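Local structure of phosphatidylinositol-specific phospholipase C1 (Streptomyces antibioticus, 3H4X) at residues D62-A67 against E129-F134. The protein is a phosphatidylinositol-specific phospholipase C of the calcium-dependent phosphoinositide phospholipase C family and folds as a TIM-type barrel of parallel strands ringed by helices. Sequence-based numbering, arbitrary orientation.
Sequences DLWSNA and EMKDGF. With EOH (ethanol), chain H.
Asp62 and Leu63 pair in parallel with Glu129 and Met130; Leu63 N donates to Glu129 O, and Leu63 O takes Lys131 N at 2.8 Å. Both strands then end, and 130-133 forms a type I turn. The Asp132 carboxylate binds two successive backbone amides of the loop after strand 58-64. Its OD1 accepts Ser65 N through the syn lone pair at 2.8 Å, nearly straight at 170°. Its OD2 accepts Asn66 N from above the carboxylate plane. Asp132 CG sits between its own backbone N and carbonyl carbon (chi1 57°), which turns the carboxylate to these amides. Ser65 OG donates to Gly133 O at 2.9 Å, and Asn66 ND2 to Phe134 O at 3.0 Å. Lys131 makes a CH-pi contact with Trp64: CB lies over the six-membered ring, 3.6 Å from its centroid, and CG over the CE2 side. Trp64 NE1 donates a hydrogen bond to Ser75 O. Lys131 NZ meets Glu129 OE2 from above the carboxylate plane, a 2.8 Å salt bridge; Thr197 also binds both atoms. A water accepts from NZ and can donate to Asp62 OD2, itself hydrogen-bonded to Tyr40 OH. Lys131 and water thus probably orient two adjacent acids at the barrel's C-terminal mouth, where this family has its active site.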
ATOM      1  N   ASP A  62       4.560  -4.339   7.564  1.00  8.09           N
ATOM      2  CA  ASP A  62       3.776  -5.338   8.293  1.00  8.07           C
ATOM      3  C   ASP A  62       3.462  -4.814   9.691  1.00  7.98           C
ATOM      4  O   ASP A  62       4.382  -4.522  10.461  1.00  8.41           O
ATOM      5  CB  ASP A  62       4.552  -6.653   8.407  1.00  8.71           C
ATOM      6  CG  ASP A  62       4.730  -7.354   7.073  1.00  9.70           C
ATOM      7  OD1 ASP A  62       3.846  -7.233   6.200  1.00 12.46           O
ATOM      8  OD2 ASP A  62       5.754  -8.040   6.898  1.00 10.58           O
ATOM      9  N   LEU A  63       2.174  -4.690  10.009  1.00  7.68           N
ATOM     10  CA  LEU A  63       1.727  -4.173  11.302  1.00  7.84           C
ATOM     11  C   LEU A  63       0.968  -5.222  12.087  1.00  7.84           C
ATOM     12  O   LEU A  63       0.271  -6.065  11.520  1.00  8.00           O
ATOM     13  CB  LEU A  63       0.807  -2.967  11.130  1.00  8.04           C
ATOM     14  CG  LEU A  63       1.392  -1.708  10.507  1.00  8.84           C
ATOM     15  CD1 LEU A  63       0.375  -0.578  10.602  1.00  9.32           C
ATOM     16  CD2 LEU A  63       2.710  -1.316  11.162  1.00 10.27           C
ATOM     17  N   TRP A  64       1.076  -5.130  13.406  1.00  8.26           N
ATOM     18  CA  TRP A  64       0.364  -6.021  14.313  1.00  8.66           C
ATOM     19  C   TRP A  64      -0.477  -5.199  15.281  1.00  8.80           C
ATOM     20  O   TRP A  64       0.043  -4.302  15.950  1.00  8.99           O
ATOM     21  CB  TRP A  64       1.349  -6.884  15.098  1.00  8.56           C
ATOM     22  CG  TRP A  64       2.245  -7.711  14.239  1.00  8.86           C
ATOM     23  CD1 TRP A  64       3.308  -7.275  13.496  1.00  9.72           C
ATOM     24  CD2 TRP A  64       2.173  -9.125  14.043  1.00  9.38           C
ATOM     25  NE1 TRP A  64       3.892  -8.334  12.842  1.00  9.78           N
ATOM     26  CE2 TRP A  64       3.216  -9.481  13.164  1.00  9.64           C
ATOM     27  CE3 TRP A  64       1.325 -10.128  14.525  1.00 10.25           C
ATOM     28  CZ2 TRP A  64       3.434 -10.796  12.760  1.00 10.56           C
ATOM     29  CZ3 TRP A  64       1.547 -11.431  14.122  1.00 10.93           C
ATOM     30  CH2 TRP A  64       2.590 -11.753  13.248  1.00 11.37           C
ATOM     31  N   SER A  65      -1.769  -5.509  15.354  1.00  9.05           N
ATOM     32  CA  SER A  65      -2.696  -4.766  16.206  1.00  9.92           C
ATOM     33  C   SER A  65      -3.103  -5.525  17.461  1.00  9.94           C
ATOM     34  O   SER A  65      -3.656  -4.931  18.384  1.00  9.97           O
ATOM     35  CB  SER A  65      -3.987  -4.429  15.453  1.00 10.57           C
ATOM     36  OG  SER A  65      -3.753  -3.894  14.169  1.00 12.63           O
ATOM     37  N   ASN A  66      -2.875  -6.835  17.473  1.00 10.06           N
ATOM     38  CA  ASN A  66      -3.384  -7.681  18.550  1.00 10.74           C
ATOM     39  C   ASN A  66      -2.305  -8.211  19.488  1.00 11.14           C
ATOM     40  O   ASN A  66      -2.550  -9.119  20.288  1.00 11.71           O
ATOM     41  CB  ASN A  66      -4.247  -8.809  17.985  1.00 11.05           C
ATOM     42  CG  ASN A  66      -5.609  -8.322  17.546  1.00 11.16           C
ATOM     43  OD1 ASN A  66      -6.470  -8.028  18.377  1.00 12.12           O
ATOM     44  ND2 ASN A  66      -5.811  -8.212  16.236  1.00 11.43           N
ATOM     45  N   ALA A  67      -1.109  -7.646  19.390  1.00 11.31           N
ATOM     46  CA  ALA A  67      -0.094  -7.898  20.400  1.00 11.94           C
ATOM     47  C   ALA A  67      -0.526  -7.204  21.688  1.00 12.44           C
ATOM     48  O   ALA A  67      -1.441  -6.374  21.683  1.00 12.94           O
ATOM     49  CB  ALA A  67       1.259  -7.394  19.939  1.00 12.03           C
ATOM     50  N   GLU A 129       0.209  -4.427   5.375  1.00  7.31           N
ATOM     51  CA  GLU A 129      -0.416  -5.700   5.681  1.00  7.57           C
ATOM     52  C   GLU A 129      -0.700  -5.733   7.172  1.00  7.26           C
ATOM     53  O   GLU A 129       0.222  -5.659   7.993  1.00  7.35           O
ATOM     54  CB  GLU A 129       0.469  -6.884   5.283  1.00  8.24           C
ATOM     55  CG  GLU A 129      -0.166  -8.224   5.658  1.00  8.98           C
ATOM     56  CD  GLU A 129       0.656  -9.439   5.254  1.00 10.07           C
ATOM     57  OE1 GLU A 129       1.353  -9.389   4.220  1.00 11.82           O
ATOM     58  OE2 GLU A 129       0.584 -10.464   5.968  1.00 10.70           O
ATOM     59  N   MET A 130      -1.978  -5.828   7.522  1.00  7.22           N
ATOM     60  CA  MET A 130      -2.378  -5.947   8.914  1.00  7.76           C
ATOM     61  C   MET A 130      -2.261  -7.421   9.276  1.00  7.35           C
ATOM     62  O   MET A 130      -3.209  -8.195   9.101  1.00  7.37           O
ATOM     63  CB  MET A 130      -3.810  -5.450   9.100  1.00  8.44           C
ATOM     64  CG  MET A 130      -4.026  -3.995   8.717  1.00 10.81           C
ATOM     65  SD  MET A 130      -3.012  -2.846   9.662  1.00 13.97           S
ATOM     66  CE  MET A 130      -3.110  -3.616  11.273  1.00 10.07           C
ATOM     67  N   LYS A 131      -1.079  -7.811   9.747  1.00  7.83           N
ATOM     68  CA  LYS A 131      -0.738  -9.223   9.934  1.00  8.34           C
ATOM     69  C   LYS A 131      -1.835  -9.989  10.654  1.00  8.31           C
ATOM     70  O   LYS A 131      -2.219 -11.093  10.245  1.00  8.65           O
ATOM     71  CB  LYS A 131       0.573  -9.358  10.716  1.00  8.72           C
ATOM     72  CG  LYS A 131       1.807  -8.844  10.002  1.00 10.50           C
ATOM     73  CD  LYS A 131       2.019  -9.499   8.657  1.00 12.57           C
ATOM     74  CE  LYS A 131       2.256 -10.983   8.792  1.00 13.23           C
ATOM     75  NZ  LYS A 131       2.693 -11.559   7.485  1.00 14.09           N
ATOM     76  N   ASP A 132      -2.325  -9.393  11.735  1.00  8.81           N
ATOM     77  CA  ASP A 132      -3.311 -10.022  12.598  1.00  9.35           C
ATOM     78  C   ASP A 132      -4.629  -9.252  12.610  1.00  9.49           C
ATOM     79  O   ASP A 132      -5.404  -9.346  13.564  1.00 10.33           O
ATOM     80  CB  ASP A 132      -2.757 -10.158  14.022  1.00  9.59           C
ATOM     81  CG  ASP A 132      -2.334  -8.821  14.622  1.00  9.99           C
ATOM     82  OD1 ASP A 132      -2.479  -7.782  13.942  1.00 10.32           O
ATOM     83  OD2 ASP A 132      -1.860  -8.796  15.779  1.00 10.71           O
ATOM     84  N   GLY A 133      -4.888  -8.501  11.542  1.00  9.51           N
ATOM     85  CA  GLY A 133      -6.114  -7.717  11.428  1.00  9.85           C
ATOM     86  C   GLY A 133      -6.145  -6.535  12.380  1.00  9.82           C
ATOM     87  O   GLY A 133      -5.119  -6.148  12.939  1.00 10.75           O
ATOM     88  N   PHE A 134      -7.328  -5.957  12.555  1.00 10.25           N
ATOM     89  CA  PHE A 134      -7.508  -4.847  13.476  1.00 10.32           C
ATOM     90  C   PHE A 134      -7.821  -5.334  14.887  1.00 10.65           C
ATOM     91  O   PHE A 134      -8.061  -6.524  15.120  1.00 11.02           O
ATOM     92  CB  PHE A 134      -8.628  -3.920  12.988  1.00 10.17           C
ATOM     93  CG  PHE A 134      -8.226  -3.018  11.855  1.00 10.15           C
ATOM     94  CD1 PHE A 134      -7.411  -1.926  12.082  1.00 10.49           C
ATOM     95  CD2 PHE A 134      -8.672  -3.256  10.563  1.00 10.87           C
ATOM     96  CE1 PHE A 134      -7.040  -1.089  11.041  1.00 11.48           C
ATOM     97  CE2 PHE A 134      -8.303  -2.423   9.521  1.00 11.75           C
ATOM     98  CZ  PHE A 134      -7.489  -1.342   9.761  1.00 11.86           C
TER
HETATM   99  C1  EOH H 346      -4.620  -6.157  22.569  1.00 30.19           C
HETATM  100  C2  EOH H 346      -5.807  -5.407  23.161  1.00 30.05           C
HETATM  101  O   EOH H 346      -3.492  -6.103  23.413  1.00 30.24           O
HETATM  102  O   HOH W   1       5.312 -10.740   7.660  1.00 16.48           O
HETATM  103  O   HOH W   2       3.885  -9.803   4.934  1.00 23.00           O